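UTP--glucose-1-phosphate uridylyltransferase (Acinetobacter baumannii, PDB 6IKX) catalyses the formation of UDP-glucose and diphosphate from UTP and alpha-D-glucose 1-phosphate. Local coordinates at residues E49-V54 with V96-V101; C115-V120 with K215-L220; V44-E49 with G139-S144; S22-M27 with A60-Y65. The protein carries 1 engineered substitution. One frame throughout, in Å; residues are numbered along the deposited sequence.

Contact 1. Residues E49-V54 with V96-V101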
loop_
_atom_site.group_PDB
_atom_site.type_symbol
_atom_site.label_atom_id
_atom_site.label_comp_id
_atom_site.label_asym_id
_atom_site.label_seq_id
_atom_site.Cartn_x
_atom_site.Cartn_y
_atom_site.Cartn_z
ATOM N N GLU A 49 -12.077 13.298 -21.273
ATOM C CA GLU A 49 -13.018 12.292 -20.726
ATOM C C GLU A 49 -12.293 11.086 -20.143
ATOM O O GLU A 49 -12.913 10.423 -19.303
ATOM C CB GLU A 49 -13.951 11.830 -21.849
ATOM C CG GLU A 49 -15.014 12.875 -22.156
ATOM C CD GLU A 49 -16.022 12.520 -23.232
ATOM O OE1 GLU A 49 -15.914 11.417 -23.827
ATOM O OE2 GLU A 49 -16.894 13.367 -23.485
ATOM N N GLN A 50 -11.108 10.759 -20.665
ATOM C CA GLN A 50 -10.280 9.602 -20.259
ATOM C C GLN A 50 -8.915 10.130 -19.797
ATOM O O GLN A 50 -8.121 10.632 -20.686
ATOM C CB GLN A 50 -10.117 8.604 -21.403
ATOM C CG GLN A 50 -9.637 7.224 -20.940
ATOM C CD GLN A 50 -9.349 6.288 -22.088
ATOM O OE1 GLN A 50 -8.841 6.672 -23.144
ATOM N NE2 GLN A 50 -9.682 5.028 -21.895
ATOM N N ILE A 51 -8.695 10.084 -18.466
ATOM C CA ILE A 51 -7.423 10.452 -17.780
ATOM C C ILE A 51 -6.554 9.199 -17.769
ATOM O O ILE A 51 -6.955 8.198 -17.174
ATOM C CB ILE A 51 -7.700 11.037 -16.384
ATOM C CG1 ILE A 51 -8.418 12.389 -16.490
ATOM C CG2 ILE A 51 -6.416 11.171 -15.564
ATOM C CD1 ILE A 51 -7.661 13.413 -17.311
ATOM N N ILE A 52 -5.443 9.211 -18.495
ATOM C CA ILE A 52 -4.533 8.034 -18.599
ATOM C C ILE A 52 -3.301 8.330 -17.750
ATOM O O ILE A 52 -2.424 9.060 -18.252
ATOM C CB ILE A 52 -4.177 7.736 -20.065
ATOM C CG1 ILE A 52 -5.439 7.695 -20.931
ATOM C CG2 ILE A 52 -3.364 6.443 -20.170
ATOM C CD1 ILE A 52 -5.183 7.536 -22.415
ATOM N N LEU A 53 -3.281 7.852 -16.501
ATOM C CA LEU A 53 -2.134 8.040 -15.557
ATOM C C LEU A 53 -1.032 7.029 -15.937
ATOM O O LEU A 53 -1.314 5.828 -15.875
ATOM C CB LEU A 53 -2.600 7.757 -14.117
ATOM C CG LEU A 53 -3.721 8.621 -13.562
ATOM C CD1 LEU A 53 -4.083 8.196 -12.162
ATOM C CD2 LEU A 53 -3.354 10.078 -13.562
ATOM N N VAL A 54 0.163 7.459 -16.336
ATOM C CA VAL A 54 1.317 6.529 -16.494
ATOM C C VAL A 54 2.022 6.525 -15.146
ATOM O O VAL A 54 2.578 7.583 -14.762
ATOM C CB VAL A 54 2.257 6.937 -17.644
ATOM C CG1 VAL A 54 3.330 5.902 -17.890
ATOM C CG2 VAL A 54 1.486 7.141 -18.924
ATOM N N VAL A 96 -16.267 10.794 -16.907
ATOM C CA VAL A 96 -14.778 10.818 -16.952
ATOM C C VAL A 96 -14.276 9.531 -16.300
ATOM O O VAL A 96 -14.648 9.256 -15.155
ATOM C CB VAL A 96 -14.190 12.074 -16.278
ATOM C CG1 VAL A 96 -12.678 11.981 -16.087
ATOM C CG2 VAL A 96 -14.544 13.333 -17.055
ATOM N N SER A 97 -13.463 8.766 -17.010
ATOM C CA SER A 97 -12.841 7.545 -16.458
ATOM C C SER A 97 -11.373 7.872 -16.160
ATOM O O SER A 97 -10.806 8.690 -16.880
ATOM C CB SER A 97 -13.023 6.405 -17.425
ATOM O OG SER A 97 -12.689 6.842 -18.729
ATOM N N VAL A 98 -10.800 7.305 -15.103
ATOM C CA VAL A 98 -9.351 7.412 -14.801
ATOM C C VAL A 98 -8.727 6.036 -14.981
ATOM O O VAL A 98 -9.221 5.120 -14.365
ATOM C CB VAL A 98 -9.136 7.931 -13.381
ATOM C CG1 VAL A 98 -7.641 8.004 -13.076
ATOM C CG2 VAL A 98 -9.806 9.280 -13.206
ATOM N N ILE A 99 -7.675 5.932 -15.785
ATOM C CA ILE A 99 -7.057 4.655 -16.263
ATOM C C ILE A 99 -5.598 4.605 -15.803
ATOM O O ILE A 99 -4.920 5.654 -15.836
ATOM C CB ILE A 99 -7.071 4.583 -17.797
ATOM C CG1 ILE A 99 -8.481 4.744 -18.361
ATOM C CG2 ILE A 99 -6.420 3.293 -18.267
ATOM C CD1 ILE A 99 -9.487 3.783 -17.763
ATOM N N SER A 100 -5.087 3.420 -15.499
ATOM C CA SER A 100 -3.681 3.263 -15.063
ATOM C C SER A 100 -2.925 2.336 -16.001
ATOM O O SER A 100 -3.471 1.259 -16.367
ATOM C CB SER A 100 -3.609 2.753 -13.665
ATOM O OG SER A 100 -3.540 3.855 -12.788
ATOM N N VAL A 101 -1.692 2.733 -16.304
ATOM C CA VAL A 101 -0.673 1.833 -16.899
ATOM C C VAL A 101 0.639 2.187 -16.217
ATOM O O VAL A 101 0.804 3.338 -15.750
ATOM C CB VAL A 101 -0.630 1.975 -18.436
ATOM C CG1 VAL A 101 -0.090 3.339 -18.857
ATOM C CG2 VAL A 101 0.154 0.836 -19.073
HETATM O O HOH W 1 -14.690 8.069 -19.675
#
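L53 and V98 are brought together by their torsions: CG of L53 stands anti to its own carbonyl carbon (chi1 -60°), an extended second torsion (chi2 178°) carries CD1 on toward V98, and CG1 of V98 is anti to its backbone N (chi1 179°). The two side chains cross obliquely, with L53 CD1 3.7 Å from V98 CG1. On the other face of the sheet the extended chain of Q50 runs across I99, and Q50 NE2 comes 3.7 Å from I99 CG1. Further along that face V54 and V101 lie side by side, V54 CG2 4.1 Å from V101 CG1. Between the faces runs a parallel ladder of five backbone hydrogen bonds: S97 N to E49 O, I51 N to S97 O, I99 N to I51 O (2.8 Å), L53 N to I99 O and V101 N to L53 O. A water also donates to E49 O at 3.0 Å. Strand 4-8 continues the sheet by bonding to Q50 and I52, while the backbone of S100 bonds to a second subunit. V54 ends about 4 Å, side chain to side chain, from Q103, a UTP-binding residue. Neighbouring parallel strands of this kind form the nucleotide-binding core of the GT-A fold.

Contact 2. Residues C115-V120 with K215-L220; sequences CAKSVV and KIMQLL
M217 fits against K117 and V120, two residues one turn apart on helix 117-120, and this is the close part of the contact. The M217 side chain is bent at its second torsion (chi2 -75°), which places SD 3.7 Å from K117 CA and 3.8 Å from K117 CB. The methyl CE goes on to V120, where it lies 3.8 Å from CG2. K117 and M217 slide past each other in opposite directions, so that the first methylenes of the lysine run beside M217 CB and CG. F125 of strand 125-128 packs on both V120 and M217 and continues the apolar patch toward the central sheet.

The solvent side is more exposed and shares less area: Q218 buries 24 Å² there, against 91 Å² for M217. K117, extended beyond CG, carries its ammonium group past the methionine, and Q218 crosses it at about a right angle. Q218 NE2 is 3.6 Å from K117 CE and 3.8 Å from K117 NZ; since both nitrogens are donors, this is contact without bonding. Q218 also touches a crystal neighbour, so its pose may partly reflect the lattice. The charge of K117 is answered by a salt bridge to E221, the residue that follows the 215-220 segment. The chemistry is therefore divided: the thioether meets K117 and V120 through apolar packing, whereas the K117-E221 pair, formed by a partly exposed lysine, is a polar tie that probably adds to the joining of the two short helices.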
loop_
_atom_site.group_PDB
_atom_site.type_symbol
_atom_site.label_atom_id
_atom_site.label_comp_id
_atom_site.label_asym_id
_atom_site.label_seq_id
_atom_site.Cartn_x
_atom_site.Cartn_y
_atom_site.Cartn_z
ATOM N N CYS A 115 4.373 4.176 -23.077
ATOM C CA CYS A 115 3.709 3.209 -22.151
ATOM C C CYS A 115 2.185 3.276 -22.298
ATOM O O CYS A 115 1.547 2.260 -22.174
ATOM C CB CYS A 115 4.071 3.460 -20.692
ATOM S SG CYS A 115 5.799 3.097 -20.275
ATOM N N ALA A 116 1.632 4.419 -22.663
ATOM C CA ALA A 116 0.183 4.582 -22.889
ATOM C C ALA A 116 -0.234 4.237 -24.327
ATOM O O ALA A 116 -1.322 4.645 -24.713
ATOM C CB ALA A 116 -0.210 6.002 -22.561
ATOM N N LYS A 117 0.543 3.500 -25.103
ATOM C CA LYS A 117 0.234 3.352 -26.555
ATOM C C LYS A 117 -1.088 2.596 -26.709
ATOM O O LYS A 117 -1.967 3.069 -27.438
ATOM C CB LYS A 117 1.374 2.638 -27.271
ATOM C CG LYS A 117 1.029 2.091 -28.643
ATOM C CD LYS A 117 2.225 1.547 -29.364
ATOM C CE LYS A 117 1.860 0.585 -30.474
ATOM N NZ LYS A 117 3.053 -0.172 -30.924
ATOM N N SER A 118 -1.192 1.437 -26.063
ATOM C CA SER A 118 -2.341 0.501 -26.107
ATOM C C SER A 118 -3.621 1.228 -25.740
ATOM O O SER A 118 -4.628 0.996 -26.388
ATOM C CB SER A 118 -2.112 -0.650 -25.169
ATOM O OG SER A 118 -2.089 -0.178 -23.836
ATOM N N VAL A 119 -3.556 2.095 -24.738
ATOM C CA VAL A 119 -4.733 2.856 -24.262
ATOM C C VAL A 119 -4.989 3.988 -25.243
ATOM O O VAL A 119 -6.154 4.281 -25.468
ATOM C CB VAL A 119 -4.540 3.324 -22.810
ATOM C CG1 VAL A 119 -5.746 4.045 -22.250
ATOM C CG2 VAL A 119 -4.207 2.138 -21.935
ATOM N N VAL A 120 -3.973 4.623 -25.829
ATOM C CA VAL A 120 -4.244 5.759 -26.781
ATOM C C VAL A 120 -4.807 5.234 -28.133
ATOM O O VAL A 120 -5.645 5.960 -28.780
ATOM C CB VAL A 120 -2.994 6.622 -27.011
ATOM C CG1 VAL A 120 -3.127 7.489 -28.270
ATOM C CG2 VAL A 120 -2.694 7.472 -25.785
ATOM N N LYS A 215 0.297 8.907 -34.328
ATOM C CA LYS A 215 1.564 8.730 -35.088
ATOM C C LYS A 215 2.718 8.696 -34.084
ATOM O O LYS A 215 3.641 7.885 -34.294
ATOM C CB LYS A 215 1.866 9.947 -35.983
ATOM C CG LYS A 215 1.405 9.941 -37.434
ATOM C CD LYS A 215 1.775 11.256 -38.187
ATOM N N ILE A 216 2.694 9.631 -33.107
ATOM C CA ILE A 216 3.833 9.962 -32.202
ATOM C C ILE A 216 4.333 8.683 -31.536
ATOM O O ILE A 216 5.472 8.684 -31.159
ATOM C CB ILE A 216 3.456 11.008 -31.129
ATOM C CG1 ILE A 216 4.644 11.839 -30.627
ATOM C CG2 ILE A 216 2.762 10.324 -29.962
ATOM C CD1 ILE A 216 5.464 12.529 -31.707
ATOM N N MET A 217 3.490 7.666 -31.372
ATOM C CA MET A 217 3.834 6.427 -30.622
ATOM C C MET A 217 4.803 5.566 -31.426
ATOM O O MET A 217 5.625 4.885 -30.788
ATOM C CB MET A 217 2.596 5.577 -30.291
ATOM C CG MET A 217 1.627 6.257 -29.361
ATOM S SD MET A 217 2.192 6.297 -27.650
ATOM C CE MET A 217 0.905 7.355 -26.996
ATOM N N GLN A 218 4.683 5.561 -32.757
ATOM C CA GLN A 218 5.583 4.782 -33.653
ATOM C C GLN A 218 6.859 5.577 -33.826
ATOM O O GLN A 218 7.940 4.974 -33.936
ATOM C CB GLN A 218 4.950 4.518 -35.013
ATOM C CG GLN A 218 4.104 3.257 -35.034
ATOM C CD GLN A 218 2.794 3.480 -34.327
ATOM O OE1 GLN A 218 2.137 4.495 -34.546
ATOM N NE2 GLN A 218 2.416 2.532 -33.476
ATOM N N LEU A 219 6.718 6.892 -33.816
ATOM C CA LEU A 219 7.890 7.772 -33.745
ATOM C C LEU A 219 8.666 7.481 -32.452
ATOM O O LEU A 219 9.899 7.308 -32.559
ATOM C CB LEU A 219 7.429 9.223 -33.851
ATOM C CG LEU A 219 6.787 9.602 -35.191
ATOM C CD1 LEU A 219 6.513 11.108 -35.273
ATOM C CD2 LEU A 219 7.647 9.155 -36.351
ATOM N N LEU A 220 8.020 7.416 -31.278
ATOM C CA LEU A 220 8.724 7.170 -29.969
ATOM C C LEU A 220 9.391 5.783 -29.988
ATOM O O LEU A 220 10.446 5.646 -29.372
ATOM C CB LEU A 220 7.760 7.315 -28.785
ATOM C CG LEU A 220 7.402 8.755 -28.393
ATOM C CD1 LEU A 220 6.175 8.780 -27.527
ATOM C CD2 LEU A 220 8.536 9.453 -27.659
#

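Contact 3. Residues V44-E49 with G139-S144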
loop_
_atom_site.group_PDB
_atom_site.type_symbol
_atom_site.label_atom_id
_atom_site.label_comp_id
_atom_site.label_asym_id
_atom_site.label_seq_id
_atom_site.Cartn_x
_atom_site.Cartn_y
_atom_site.Cartn_z
ATOM N N VAL A 44 -10.328 18.111 -17.717
ATOM C CA VAL A 44 -11.781 17.802 -17.754
ATOM C C VAL A 44 -12.516 19.032 -18.297
ATOM O O VAL A 44 -13.425 18.856 -19.136
ATOM C CB VAL A 44 -12.251 17.359 -16.358
ATOM C CG1 VAL A 44 -13.750 17.548 -16.179
ATOM C CG2 VAL A 44 -11.871 15.899 -16.087
ATOM N N GLU A 45 -12.067 20.222 -17.910
ATOM C CA GLU A 45 -12.649 21.525 -18.330
ATOM C C GLU A 45 -12.156 21.965 -19.720
ATOM O O GLU A 45 -12.538 23.072 -20.132
ATOM C CB GLU A 45 -12.343 22.595 -17.279
ATOM C CG GLU A 45 -13.448 22.710 -16.244
ATOM C CD GLU A 45 -12.994 23.301 -14.934
ATOM O OE1 GLU A 45 -12.115 24.156 -14.994
ATOM O OE2 GLU A 45 -13.508 22.889 -13.870
ATOM N N ALA A 46 -11.359 21.143 -20.417
ATOM C CA ALA A 46 -11.026 21.291 -21.849
ATOM C C ALA A 46 -11.629 20.130 -22.644
ATOM O O ALA A 46 -11.246 19.919 -23.822
ATOM C CB ALA A 46 -9.532 21.361 -21.979
ATOM N N GLY A 47 -12.540 19.401 -22.003
ATOM C CA GLY A 47 -13.372 18.347 -22.604
ATOM C C GLY A 47 -12.695 16.995 -22.580
ATOM O O GLY A 47 -13.169 16.109 -23.314
ATOM N N ILE A 48 -11.646 16.800 -21.768
ATOM C CA ILE A 48 -11.038 15.443 -21.643
ATOM C C ILE A 48 -12.024 14.558 -20.882
ATOM O O ILE A 48 -12.685 15.035 -19.922
ATOM C CB ILE A 48 -9.626 15.469 -21.007
ATOM C CG1 ILE A 48 -8.650 16.320 -21.829
ATOM C CG2 ILE A 48 -9.091 14.046 -20.771
ATOM C CD1 ILE A 48 -8.390 15.783 -23.223
ATOM N N GLU A 49 -12.077 13.298 -21.273
ATOM C CA GLU A 49 -13.018 12.292 -20.726
ATOM C C GLU A 49 -12.293 11.086 -20.143
ATOM O O GLU A 49 -12.913 10.423 -19.303
ATOM C CB GLU A 49 -13.951 11.830 -21.849
ATOM C CG GLU A 49 -15.014 12.875 -22.156
ATOM C CD GLU A 49 -16.022 12.520 -23.232
ATOM O OE1 GLU A 49 -15.914 11.417 -23.827
ATOM O OE2 GLU A 49 -16.894 13.367 -23.485
ATOM N N GLY A 139 -11.550 32.566 -18.184
ATOM C CA GLY A 139 -12.800 31.788 -18.376
ATOM C C GLY A 139 -12.690 30.642 -19.395
ATOM O O GLY A 139 -13.542 29.748 -19.369
ATOM N N GLN A 140 -11.708 30.648 -20.297
ATOM C CA GLN A 140 -11.401 29.479 -21.175
ATOM C C GLN A 140 -9.920 29.118 -20.994
ATOM O O GLN A 140 -9.047 29.943 -21.359
ATOM C CB GLN A 140 -11.722 29.730 -22.657
ATOM C CG GLN A 140 -11.540 28.469 -23.510
ATOM C CD GLN A 140 -11.636 28.633 -25.011
ATOM O OE1 GLN A 140 -11.511 27.659 -25.764
ATOM N NE2 GLN A 140 -11.838 29.864 -25.470
ATOM N N ASN A 141 -9.632 27.933 -20.447
ATOM C CA ASN A 141 -8.235 27.563 -20.076
ATOM C C ASN A 141 -7.427 27.399 -21.371
ATOM O O ASN A 141 -8.041 27.167 -22.437
ATOM C CB ASN A 141 -8.190 26.425 -19.046
ATOM C CG ASN A 141 -8.502 25.047 -19.561
ATOM O OD1 ASN A 141 -8.360 24.760 -20.750
ATOM N ND2 ASN A 141 -8.879 24.165 -18.642
ATOM N N ASP A 142 -6.118 27.647 -21.287
ATOM C CA ASP A 142 -5.138 27.445 -22.385
ATOM C C ASP A 142 -5.246 26.032 -22.984
ATOM O O ASP A 142 -5.040 25.899 -24.186
ATOM C CB ASP A 142 -3.708 27.687 -21.909
ATOM C CG ASP A 142 -3.393 29.136 -21.579
ATOM O OD1 ASP A 142 -3.625 29.993 -22.447
ATOM O OD2 ASP A 142 -2.880 29.389 -20.456
ATOM N N LEU A 143 -5.496 24.979 -22.213
ATOM C CA LEU A 143 -5.494 23.619 -22.817
ATOM C C LEU A 143 -6.632 23.519 -23.839
ATOM O O LEU A 143 -6.460 22.842 -24.870
ATOM C CB LEU A 143 -5.646 22.523 -21.771
ATOM C CG LEU A 143 -5.678 21.125 -22.396
ATOM C CD1 LEU A 143 -4.362 20.794 -23.070
ATOM C CD2 LEU A 143 -6.015 20.071 -21.363
ATOM N N SER A 144 -7.772 24.130 -23.533
ATOM C CA SER A 144 -8.970 24.117 -24.403
ATOM C C SER A 144 -8.689 24.969 -25.645
ATOM O O SER A 144 -8.939 24.493 -26.768
ATOM C CB SER A 144 -10.164 24.564 -23.625
ATOM O OG SER A 144 -10.971 25.425 -24.391
#
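A single methyl group, A46 CB, makes most of the close approaches in this contact, set against the first turn of helix 142-153. It lies 3.6 Å from S144 N, 3.7 Å from S144 CB and 3.8 Å from L143 CD2, and it also approaches N141 OD1 at 3.8 Å. The amide of S144 beside it is already engaged, because N141 occupies the N-cap position and its OD1 accepts from S144 N at 2.9 Å. That donor comes nearly in line with the side-chain C=O bond (C=O...N angle 175°). CG of N141 sits between its backbone N and carbonyl carbon (chi1 75°), and with the amide turned by a chi2 of 23° OD1 can reach S144 N.

The segment on the other side is itself a helix end. Helix 35-44 stops in a Schellman motif, with G47 N bonded to V44 O at 3.0 Å, I48 N bonded to A43 O, and G47 taking the positive phi that favours glycine. The C-terminal end of one helix thus meets the N-terminal end of another, an arrangement in which the opposite partial charges of the two ends are probably favourable. N141 serves both: its ND2 donates to E42 O in the last turn of helix 35-44 and lies 4.0 Å from CB of the exposed E45. The buried L143 also touches E42, so this leucine meets helix 35-44 as well as the A46 methyl in the turn that follows it.

Contact 4. Residues S22-M27 with A60-Y65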
loop_
_atom_site.group_PDB
_atom_site.type_symbol
_atom_site.label_atom_id
_atom_site.label_comp_id
_atom_site.label_asym_id
_atom_site.label_seq_id
_atom_site.Cartn_x
_atom_site.Cartn_y
_atom_site.Cartn_z
ATOM N N SER A 22 7.763 9.835 0.951
ATOM C CA SER A 22 6.853 8.698 1.230
ATOM C C SER A 22 5.453 8.957 0.695
ATOM O O SER A 22 4.659 8.105 0.910
ATOM C CB SER A 22 6.882 8.370 2.682
ATOM O OG SER A 22 8.239 8.366 3.101
ATOM N N ILE A 23 5.200 10.048 -0.047
ATOM C CA ILE A 23 3.927 10.208 -0.799
ATOM C C ILE A 23 4.277 10.685 -2.196
ATOM O O ILE A 23 5.244 11.391 -2.407
ATOM C CB ILE A 23 2.938 11.212 -0.139
ATOM C CG1 ILE A 23 3.500 12.636 -0.127
ATOM C CG2 ILE A 23 2.504 10.742 1.236
ATOM C CD1 ILE A 23 2.553 13.693 0.390
ATOM N N PRO A 24 3.418 10.454 -3.194
ATOM C CA PRO A 24 3.680 11.028 -4.508
ATOM C C PRO A 24 3.891 12.544 -4.487
ATOM O O PRO A 24 3.191 13.225 -3.762
ATOM C CB PRO A 24 2.429 10.562 -5.260
ATOM C CG PRO A 24 2.106 9.223 -4.640
ATOM C CD PRO A 24 2.298 9.508 -3.165
ATOM N N LYS A 25 4.819 13.054 -5.300
ATOM C CA LYS A 25 4.914 14.528 -5.564
ATOM C C LYS A 25 3.524 15.036 -5.974
ATOM O O LYS A 25 3.175 16.133 -5.567
ATOM C CB LYS A 25 5.938 14.900 -6.642
ATOM C CG LYS A 25 5.774 14.165 -7.976
ATOM C CD LYS A 25 6.995 14.161 -8.927
ATOM C CE LYS A 25 7.326 12.772 -9.474
ATOM N NZ LYS A 25 6.492 12.345 -10.637
ATOM N N GLU A 26 2.756 14.244 -6.732
ATOM C CA GLU A 26 1.436 14.644 -7.280
ATOM C C GLU A 26 0.437 14.842 -6.139
ATOM O O GLU A 26 -0.522 15.566 -6.360
ATOM C CB GLU A 26 0.943 13.593 -8.268
ATOM C CG GLU A 26 1.829 13.486 -9.504
ATOM C CD GLU A 26 3.055 12.580 -9.368
ATOM O OE1 GLU A 26 3.316 12.014 -8.238
ATOM O OE2 GLU A 26 3.756 12.423 -10.386
ATOM N N MET A 27 0.692 14.243 -4.959
ATOM C CA MET A 27 -0.240 14.221 -3.792
ATOM C C MET A 27 0.135 15.300 -2.771
ATOM O O MET A 27 -0.481 15.386 -1.689
ATOM C CB MET A 27 -0.286 12.831 -3.145
ATOM C CG MET A 27 -1.017 11.826 -4.021
ATOM S SD MET A 27 -2.640 12.468 -4.564
ATOM C CE MET A 27 -3.505 12.145 -3.035
ATOM N N ALA A 60 -0.135 4.545 -5.628
ATOM C CA ALA A 60 -1.532 4.096 -5.421
ATOM C C ALA A 60 -2.385 5.268 -4.922
ATOM O O ALA A 60 -3.519 5.370 -5.335
ATOM C CB ALA A 60 -1.592 2.969 -4.447
ATOM N N SER A 61 -1.855 6.147 -4.081
ATOM C CA SER A 61 -2.677 7.212 -3.467
ATOM C C SER A 61 -3.220 8.152 -4.559
ATOM O O SER A 61 -4.232 8.829 -4.316
ATOM C CB SER A 61 -1.902 7.940 -2.414
ATOM O OG SER A 61 -0.827 8.655 -2.982
ATOM N N ILE A 62 -2.581 8.222 -5.722
ATOM C CA ILE A 62 -3.118 9.040 -6.850
ATOM C C ILE A 62 -4.397 8.372 -7.379
ATOM O O ILE A 62 -5.371 9.067 -7.615
ATOM C CB ILE A 62 -2.071 9.235 -7.970
ATOM C CG1 ILE A 62 -0.747 9.824 -7.462
ATOM C CG2 ILE A 62 -2.669 10.095 -9.075
ATOM C CD1 ILE A 62 0.298 10.068 -8.554
ATOM N N GLU A 63 -4.351 7.083 -7.694
ATOM C CA GLU A 63 -5.518 6.308 -8.168
ATOM C C GLU A 63 -6.611 6.353 -7.098
ATOM O O GLU A 63 -7.814 6.438 -7.460
ATOM C CB GLU A 63 -5.111 4.879 -8.495
ATOM C CG GLU A 63 -4.288 4.812 -9.764
ATOM C CD GLU A 63 -3.090 3.873 -9.711
ATOM O OE1 GLU A 63 -1.931 4.375 -9.513
ATOM O OE2 GLU A 63 -3.304 2.654 -9.903
ATOM N N ASN A 64 -6.219 6.320 -5.821
ATOM C CA ASN A 64 -7.177 6.216 -4.694
ATOM C C ASN A 64 -7.925 7.560 -4.562
ATOM O O ASN A 64 -9.131 7.528 -4.266
ATOM C CB ASN A 64 -6.485 5.715 -3.431
ATOM C CG ASN A 64 -6.114 4.250 -3.532
ATOM O OD1 ASN A 64 -6.717 3.511 -4.306
ATOM N ND2 ASN A 64 -5.149 3.816 -2.730
ATOM N N TYR A 65 -7.272 8.661 -4.897
ATOM C CA TYR A 65 -7.864 10.013 -4.859
ATOM C C TYR A 65 -9.083 10.074 -5.799
ATOM O O TYR A 65 -10.026 10.839 -5.469
ATOM C CB TYR A 65 -6.788 11.077 -5.113
ATOM C CG TYR A 65 -7.277 12.472 -4.796
ATOM C CD1 TYR A 65 -7.395 12.892 -3.487
ATOM C CD2 TYR A 65 -7.747 13.311 -5.807
ATOM C CE1 TYR A 65 -7.925 14.139 -3.180
ATOM C CE2 TYR A 65 -8.272 14.561 -5.526
ATOM C CZ TYR A 65 -8.361 14.962 -4.208
ATOM O OH TYR A 65 -8.843 16.182 -3.918
#
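P24, E26 and M27 belong to the loop after strand 4-8 that brings K25 to the UTP and UDP-glucose site, vacant of both ligands in this chain; across from them lies helix 60-65. S61 OG touches both P24 CD (3.2 Å) and M27 CG (3.3 Å). I62 slides alongside P24, with I62 CG1 3.9 Å from P24 CB, and its terminal CD1 lies 3.6 Å from E26 CB. M27 bends twice beyond CG, and the second bend (chi3 -79°) brings CE round to Y65 CD1 at 4.0 Å. This is an oblique Met-aromatic contact, M27 SD lying 5.3 Å from the centroid of the Y65 ring. S22 of a third subunit packs on M27 and Y65. The carboxylate of E26 holds two lysines: K25 NZ meets E26 OE2 on its syn side in a 2.7 Å salt bridge, 31° out of the plane, and K59 pairs with OE1. E26 probably positions K25 in this way and offsets the two neighbouring ammonium charges. I36 of helix 35-44 packs on E26 and M27, and I62 of helix 60-65 rests on L53 of strand 50-55.

From the N terminus, contact 4 opens first, at 22-27, and closes at 60-65 over helix 35-44 and strand 50-55. Within that loop contacts 3 and 1 both open, sharing E49, and both close after it, so contact 4 crosses each. Contact 1 closes at 96-101, wholly within the longer loop that contact 3 completes at 139-144. Contact 2 opens at 115-120, crosses contact 3 and closes last, at 215-220. The parallel strands of contact 1 lie in the middle: V119 packs on I52 from contact 2, V44 on V96 from contact 3, and E63 OE2 of contact 4 probably hydrogen-bonds to S100 OG. Contacts 2, 3 and 4 do not touch one another.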